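Local coordinates for scaffolding protein (Clostridium cellulolyticum, PDB 1G43), which probably binds crystalline cellulose as the family IIIa carbohydrate-binding domain of a cellulosomal scaffoldin, thereby holding the complex on its substrate, at residues 9-15 / 134-140; 63-67 / 103-107; 2-8 / 150-156. All coordinates share one frame; numbering follows the deposited sequence.

In the fold
The domain is an antiparallel beta-sandwich, and the three contacts tie its loops and strand ends together. Contacts 1 and 3 share strand 6-11: residues 2-8 lead into and begin it and meet residues 150-156, near the C-terminus, while residues 9-15 run out of it against the loop 134-140, the two centres about 21 Å apart. Contact 2 is nested in sequence inside both and lies about 24 Å from contact 1 and about 17 Å from contact 3, centre to centre. It joins the end of strand 55-66, in the same sheet as strand 6-11, to strand 105-106. Contact 3 joins strand 6-11 of the six-stranded sheet to edge strand 153-155 of the five-stranded one, bringing the terminal regions together.

Contact 1. Residues 9-15 / 134-140; sequences QFNNGSS and YTAAGSY
Gln9 lays its CB against Tyr140 CB, 4.0 Å away, on strand 6-11 of the CBM3 beta-sandwich, two residues before it gives way to a loop held by the irregular segment 134-140. Phe10 follows, its ring edge near Thr135 O and its own carbonyl O receiving a CA-H...O contact from Tyr140 CA at 3.2 Å; Trp143 meets the same ring from outside the pair. At Asn11 the amide nitrogen ND2 sits 3.3 Å above the Tyr140 ring plane, over its centre, with amide and ring planes 71° apart. OD1 of Asn11 accepts from Gly13 N, two residues on, an Asx turn, while the hydroxyl of Tyr140 bonds to Glu113. Asn12 does most of the bridging. With CG between backbone N and carbonyl carbon (chi1 51°), its amide lies along the opposing backbone: OD1 takes the N-H of Ala137 at 3.0 Å, and ND2 gives a bent bond to Thr135 O. Ala137 O is gripped twice, in its carbonyl plane by Asn12 N and from above that plane by Ser14 N. Finally Ser15, whose OG is held by Gln128, offers its carbonyl at the edge of the Tyr134 ring, where Tyr134 OH donates to Ser15 O at 2.6 Å.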
# COMPACT_ATOMS: atom_id res chain seq x y z
N GLN A 9 -3.93 5.80 -6.40
CA GLN A 9 -4.40 6.86 -5.53
C GLN A 9 -4.30 6.38 -4.09
O GLN A 9 -4.33 5.17 -3.82
CB GLN A 9 -5.83 7.26 -5.86
CG GLN A 9 -5.90 8.26 -6.97
CD GLN A 9 -7.31 8.74 -7.20
OE1 GLN A 9 -8.22 7.95 -7.49
NE2 GLN A 9 -7.51 10.03 -7.05
N PHE A 10 -4.19 7.33 -3.17
CA PHE A 10 -3.99 7.01 -1.78
C PHE A 10 -4.82 7.88 -0.83
O PHE A 10 -5.26 8.95 -1.20
CB PHE A 10 -2.49 7.19 -1.51
CG PHE A 10 -2.10 7.13 -0.06
CD1 PHE A 10 -1.70 5.95 0.51
CD2 PHE A 10 -2.10 8.28 0.71
CE1 PHE A 10 -1.30 5.89 1.86
CE2 PHE A 10 -1.71 8.24 2.03
CZ PHE A 10 -1.30 7.04 2.62
N ASN A 11 -5.04 7.38 0.39
CA ASN A 11 -5.77 8.11 1.44
C ASN A 11 -5.55 7.34 2.75
O ASN A 11 -5.27 6.14 2.72
CB ASN A 11 -7.28 8.26 1.10
CG ASN A 11 -8.22 7.28 1.85
OD1 ASN A 11 -8.28 7.24 3.09
ND2 ASN A 11 -8.98 6.49 1.09
N ASN A 12 -5.60 8.04 3.88
CA ASN A 12 -5.47 7.39 5.18
C ASN A 12 -6.54 7.95 6.12
O ASN A 12 -6.35 8.04 7.33
CB ASN A 12 -4.07 7.61 5.78
CG ASN A 12 -3.66 9.06 5.77
OD1 ASN A 12 -4.51 9.96 5.68
ND2 ASN A 12 -2.36 9.31 5.88
N GLY A 13 -7.69 8.33 5.56
CA GLY A 13 -8.76 8.87 6.38
C GLY A 13 -8.25 9.98 7.29
O GLY A 13 -8.69 10.11 8.44
N SER A 14 -7.31 10.75 6.76
CA SER A 14 -6.72 11.86 7.47
C SER A 14 -6.41 11.52 8.95
O SER A 14 -6.96 12.12 9.86
CB SER A 14 -7.64 13.09 7.39
OG SER A 14 -6.94 14.26 7.79
N SER A 15 -5.52 10.54 9.16
CA SER A 15 -5.12 10.12 10.51
C SER A 15 -4.25 11.19 11.16
O SER A 15 -3.51 11.91 10.48
CB SER A 15 -4.35 8.79 10.45
OG SER A 15 -3.23 8.88 9.57
N TYR A 134 4.09 9.59 4.73
CA TYR A 134 2.95 10.18 5.41
C TYR A 134 2.48 11.55 4.99
O TYR A 134 3.25 12.49 4.80
CB TYR A 134 3.16 10.19 6.94
CG TYR A 134 2.01 10.86 7.71
CD1 TYR A 134 0.77 10.22 7.85
CD2 TYR A 134 2.13 12.16 8.21
CE1 TYR A 134 -0.32 10.88 8.47
CE2 TYR A 134 1.03 12.83 8.83
CZ TYR A 134 -0.18 12.17 8.95
OH TYR A 134 -1.24 12.82 9.53
N THR A 135 1.18 11.64 4.83
CA THR A 135 0.50 12.88 4.55
C THR A 135 -0.95 12.66 4.93
O THR A 135 -1.55 11.63 4.63
CB THR A 135 0.60 13.32 3.08
OG1 THR A 135 0.06 14.64 2.98
CG2 THR A 135 -0.18 12.40 2.17
N ALA A 136 -1.53 13.64 5.62
CA ALA A 136 -2.92 13.53 6.02
C ALA A 136 -3.76 13.70 4.77
O ALA A 136 -3.81 14.78 4.21
CB ALA A 136 -3.26 14.59 7.04
N ALA A 137 -4.36 12.61 4.31
CA ALA A 137 -5.19 12.59 3.12
C ALA A 137 -6.51 11.96 3.52
O ALA A 137 -6.57 10.77 3.85
CB ALA A 137 -4.53 11.78 2.06
N GLY A 138 -7.56 12.77 3.49
CA GLY A 138 -8.87 12.30 3.89
C GLY A 138 -9.64 11.68 2.77
O GLY A 138 -10.59 10.94 3.02
N SER A 139 -9.24 11.97 1.54
CA SER A 139 -9.92 11.40 0.37
C SER A 139 -8.84 10.90 -0.57
O SER A 139 -7.69 11.30 -0.47
CB SER A 139 -10.76 12.48 -0.30
OG SER A 139 -9.94 13.61 -0.61
N TYR A 140 -9.17 10.00 -1.49
CA TYR A 140 -8.15 9.48 -2.40
C TYR A 140 -7.50 10.65 -3.14
O TYR A 140 -8.17 11.60 -3.53
CB TYR A 140 -8.75 8.46 -3.40
CG TYR A 140 -8.93 7.05 -2.85
CD1 TYR A 140 -7.82 6.29 -2.43
CD2 TYR A 140 -10.20 6.49 -2.66
CE1 TYR A 140 -7.98 5.02 -1.83
CE2 TYR A 140 -10.37 5.22 -2.05
CZ TYR A 140 -9.25 4.50 -1.64
OH TYR A 140 -9.40 3.27 -1.01

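Contact 2. Residues 63-67 / 103-107; sequences GYMSG and AGSLP
Tyr64 reaches across to the 103-107 segment with its hydroxyl and supplies the direct hydrogen bond of this contact, in which OH donates to Ala103 O at 3.0 Å. The acceptor lies at the ring edge, in plane with the ring, although the hydroxyl is tilted 30° from the carbonyl plane of Ala103. With CG set between backbone N and carbonyl carbon (chi1 68°), the ring is directed across to residues 103-104, and its hydroxyl lies close over the Gly104 backbone, with Tyr64 OH 3.2 Å from Gly104 CA. A second polar link is indirect: one water lies 3.2 Å from Ser66 OG and accepts from Ser105 N, linking the Ser66 hydroxyl to the backbone N-H of Ser105.

Apolar contact is thinner. Leu106 extends its CD1 branch to Tyr64 CB, 4.2 Å away, beside the root of the ring. Pro107 makes van der Waals packing of another kind, its ring turned onto the backbone of residues 65-66, with Pro107 CD 3.8 Å from Met65 O and CG near Ser66 CA.

The contact is plain structural packing at one end of the beta-sandwich. Strand 55-66 is paired here with strand 69-72, whose Ile71 touches Tyr64, and Leu38 packs on Tyr64, Ala103 and Leu106. Strand 105-106 forms a separate two-stranded antiparallel sheet with strand 36-37.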
# COMPACT_ATOMS: atom_id res chain seq x y z
N GLY A 63 -11.18 -5.29 -3.00
CA GLY A 63 -12.09 -5.81 -4.00
C GLY A 63 -11.97 -5.18 -5.37
O GLY A 63 -11.33 -4.13 -5.53
N TYR A 64 -12.57 -5.85 -6.36
CA TYR A 64 -12.56 -5.36 -7.73
C TYR A 64 -13.57 -6.07 -8.65
O TYR A 64 -14.07 -7.15 -8.36
CB TYR A 64 -11.16 -5.45 -8.33
CG TYR A 64 -10.68 -6.87 -8.56
CD1 TYR A 64 -10.93 -7.53 -9.77
CD2 TYR A 64 -9.99 -7.55 -7.57
CE1 TYR A 64 -10.51 -8.84 -9.97
CE2 TYR A 64 -9.56 -8.85 -7.77
CZ TYR A 64 -9.82 -9.49 -8.97
OH TYR A 64 -9.35 -10.77 -9.18
N MET A 65 -13.83 -5.41 -9.77
CA MET A 65 -14.76 -5.88 -10.78
C MET A 65 -14.05 -6.68 -11.84
O MET A 65 -13.03 -6.25 -12.39
CB MET A 65 -15.44 -4.67 -11.41
CG MET A 65 -16.39 -3.98 -10.46
SD MET A 65 -17.84 -5.02 -10.29
CE MET A 65 -18.73 -4.37 -11.80
N SER A 66 -14.58 -7.87 -12.11
CA SER A 66 -14.04 -8.76 -13.14
C SER A 66 -15.26 -8.92 -14.05
O SER A 66 -16.22 -9.62 -13.69
CB SER A 66 -13.67 -10.10 -12.51
OG SER A 66 -12.62 -10.75 -13.22
N GLY A 67 -15.26 -8.23 -15.19
CA GLY A 67 -16.41 -8.35 -16.07
C GLY A 67 -17.55 -7.70 -15.31
O GLY A 67 -17.44 -6.54 -14.93
N ALA A 103 -5.30 -14.37 -6.17
CA ALA A 103 -6.11 -13.17 -5.99
C ALA A 103 -6.98 -12.96 -7.23
O ALA A 103 -8.17 -12.60 -7.12
CB ALA A 103 -5.21 -11.97 -5.77
N GLY A 104 -6.40 -13.21 -8.40
CA GLY A 104 -7.13 -13.02 -9.66
C GLY A 104 -6.38 -12.14 -10.65
O GLY A 104 -5.18 -11.90 -10.50
N SER A 105 -7.06 -11.68 -11.68
CA SER A 105 -6.39 -10.83 -12.67
C SER A 105 -7.17 -9.53 -12.77
O SER A 105 -8.40 -9.53 -12.80
CB SER A 105 -6.33 -11.52 -14.04
OG SER A 105 -5.07 -11.31 -14.69
N LEU A 106 -6.46 -8.42 -12.78
CA LEU A 106 -7.11 -7.13 -12.87
C LEU A 106 -7.22 -6.82 -14.36
O LEU A 106 -6.23 -6.73 -15.07
CB LEU A 106 -6.30 -6.07 -12.15
CG LEU A 106 -6.89 -4.65 -12.09
CD1 LEU A 106 -8.19 -4.63 -11.22
CD2 LEU A 106 -5.85 -3.73 -11.51
N PRO A 107 -8.44 -6.65 -14.85
CA PRO A 107 -8.62 -6.36 -16.28
C PRO A 107 -8.12 -4.98 -16.69
O PRO A 107 -8.18 -4.01 -15.91
CB PRO A 107 -10.13 -6.50 -16.48
CG PRO A 107 -10.61 -7.29 -15.23
CD PRO A 107 -9.73 -6.71 -14.16
O HOH W 1 -10.15 -12.58 -12.22

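Contact 3. Residues 2-8 / 150-156; sequences GTGVVSV and VGGTLAY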
# COMPACT_ATOMS: atom_id res chain seq x y z
N GLY A 2 8.96 5.39 -13.10
CA GLY A 2 7.86 4.45 -13.05
C GLY A 2 7.36 4.15 -14.44
O GLY A 2 7.29 5.04 -15.31
N THR A 3 7.00 2.88 -14.64
CA THR A 3 6.53 2.37 -15.94
C THR A 3 5.11 2.79 -16.37
O THR A 3 4.77 2.71 -17.56
CB THR A 3 6.64 0.84 -15.97
OG1 THR A 3 5.98 0.30 -14.82
CG2 THR A 3 8.10 0.40 -15.97
N GLY A 4 4.28 3.22 -15.43
CA GLY A 4 2.94 3.67 -15.82
C GLY A 4 2.00 2.56 -16.27
O GLY A 4 1.04 2.79 -17.02
N VAL A 5 2.29 1.34 -15.83
CA VAL A 5 1.50 0.17 -16.13
C VAL A 5 0.24 0.29 -15.29
O VAL A 5 -0.81 -0.29 -15.62
CB VAL A 5 2.30 -1.08 -15.77
CG1 VAL A 5 1.39 -2.20 -15.29
CG2 VAL A 5 3.09 -1.53 -17.01
N VAL A 6 0.34 1.04 -14.20
CA VAL A 6 -0.80 1.28 -13.31
C VAL A 6 -0.73 2.70 -12.75
O VAL A 6 0.33 3.31 -12.72
CB VAL A 6 -0.84 0.28 -12.12
CG1 VAL A 6 -0.85 -1.12 -12.65
CG2 VAL A 6 0.34 0.49 -11.18
N SER A 7 -1.87 3.21 -12.34
CA SER A 7 -1.96 4.53 -11.75
C SER A 7 -2.39 4.24 -10.31
O SER A 7 -3.12 3.28 -10.08
CB SER A 7 -3.05 5.32 -12.48
OG SER A 7 -3.41 6.52 -11.79
N VAL A 8 -1.96 5.04 -9.34
CA VAL A 8 -2.39 4.75 -7.96
C VAL A 8 -2.84 5.96 -7.13
O VAL A 8 -2.22 7.01 -7.16
CB VAL A 8 -1.28 4.04 -7.16
CG1 VAL A 8 -1.77 3.78 -5.72
CG2 VAL A 8 -0.87 2.74 -7.86
N VAL A 150 5.25 -3.75 -10.35
CA VAL A 150 4.57 -4.78 -11.11
C VAL A 150 5.64 -5.70 -11.61
O VAL A 150 6.58 -5.27 -12.32
CB VAL A 150 3.83 -4.17 -12.27
CG1 VAL A 150 3.38 -5.27 -13.21
CG2 VAL A 150 2.62 -3.40 -11.74
N GLY A 151 5.54 -6.97 -11.22
CA GLY A 151 6.54 -7.94 -11.65
C GLY A 151 7.96 -7.61 -11.20
O GLY A 151 8.93 -8.09 -11.79
N GLY A 152 8.12 -6.78 -10.17
CA GLY A 152 9.47 -6.49 -9.73
C GLY A 152 10.04 -5.17 -10.20
O GLY A 152 11.15 -4.83 -9.84
N THR A 153 9.31 -4.43 -11.03
CA THR A 153 9.80 -3.13 -11.48
C THR A 153 8.80 -2.02 -11.16
O THR A 153 7.58 -2.21 -11.24
CB THR A 153 10.13 -3.14 -13.00
OG1 THR A 153 8.92 -3.12 -13.76
CG2 THR A 153 10.93 -4.39 -13.37
N LEU A 154 9.32 -0.86 -10.77
CA LEU A 154 8.52 0.30 -10.40
C LEU A 154 7.57 0.72 -11.50
O LEU A 154 8.00 0.98 -12.62
CB LEU A 154 9.45 1.48 -10.07
CG LEU A 154 8.88 2.77 -9.49
CD1 LEU A 154 8.35 2.55 -8.09
CD2 LEU A 154 10.00 3.80 -9.44
N ALA A 155 6.28 0.80 -11.17
CA ALA A 155 5.27 1.17 -12.14
C ALA A 155 4.63 2.53 -11.83
O ALA A 155 4.07 3.18 -12.72
CB ALA A 155 4.20 0.09 -12.22
N TYR A 156 4.72 2.94 -10.56
CA TYR A 156 4.15 4.21 -10.09
C TYR A 156 4.85 4.70 -8.81
O TYR A 156 5.29 3.89 -7.97
CB TYR A 156 2.66 4.06 -9.81
CG TYR A 156 2.01 5.29 -9.19
CD1 TYR A 156 1.53 6.34 -9.99
CD2 TYR A 156 1.92 5.42 -7.80
CE1 TYR A 156 0.98 7.50 -9.40
CE2 TYR A 156 1.38 6.57 -7.20
CZ TYR A 156 0.91 7.60 -8.00
OH TYR A 156 0.40 8.72 -7.39
O HOH W 2 5.87 -1.95 -13.93
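Val8 covers one face of the Tyr156 ring: its CB stands 3.9 Å from the ring centroid, 27° off the normal, a CH-pi contact, and the backbone N of Val8 also lies over the ring centre. Tyr156 CG is anti to the backbone N (chi1 175°), which carries the ring along strand 6-11 from Val6 to Val8. Beside it Ala155 CB rests on Val6 CG2 at 4.0 Å and on Val5 CB, and the CG2 branch of Val150 closes on Val5 CG1 at 3.9 Å. Nearer the N-terminus the backbones bond directly: Thr3 N donates to Leu154 O at 2.9 Å, and Gly4 N to Ala155 O at 2.7 Å.

Further out, a type I' turn from Val150 to Thr153 returns the chain as the edge strand 153-155. A classic beta bulge then sets Ala155 and Tyr156 together opposite Ala148, where the chain turns a corner at Tyr156. The Tyr156 hydroxyl is bonded to Asp142, so the ring is held at its far end as well as across its face. The chemistry thus divides: two backbone bonds fasten the N-terminal segment to the sheet edge, while aliphatic branches and one aromatic face pack Val5 and the start of strand 6-11 against it.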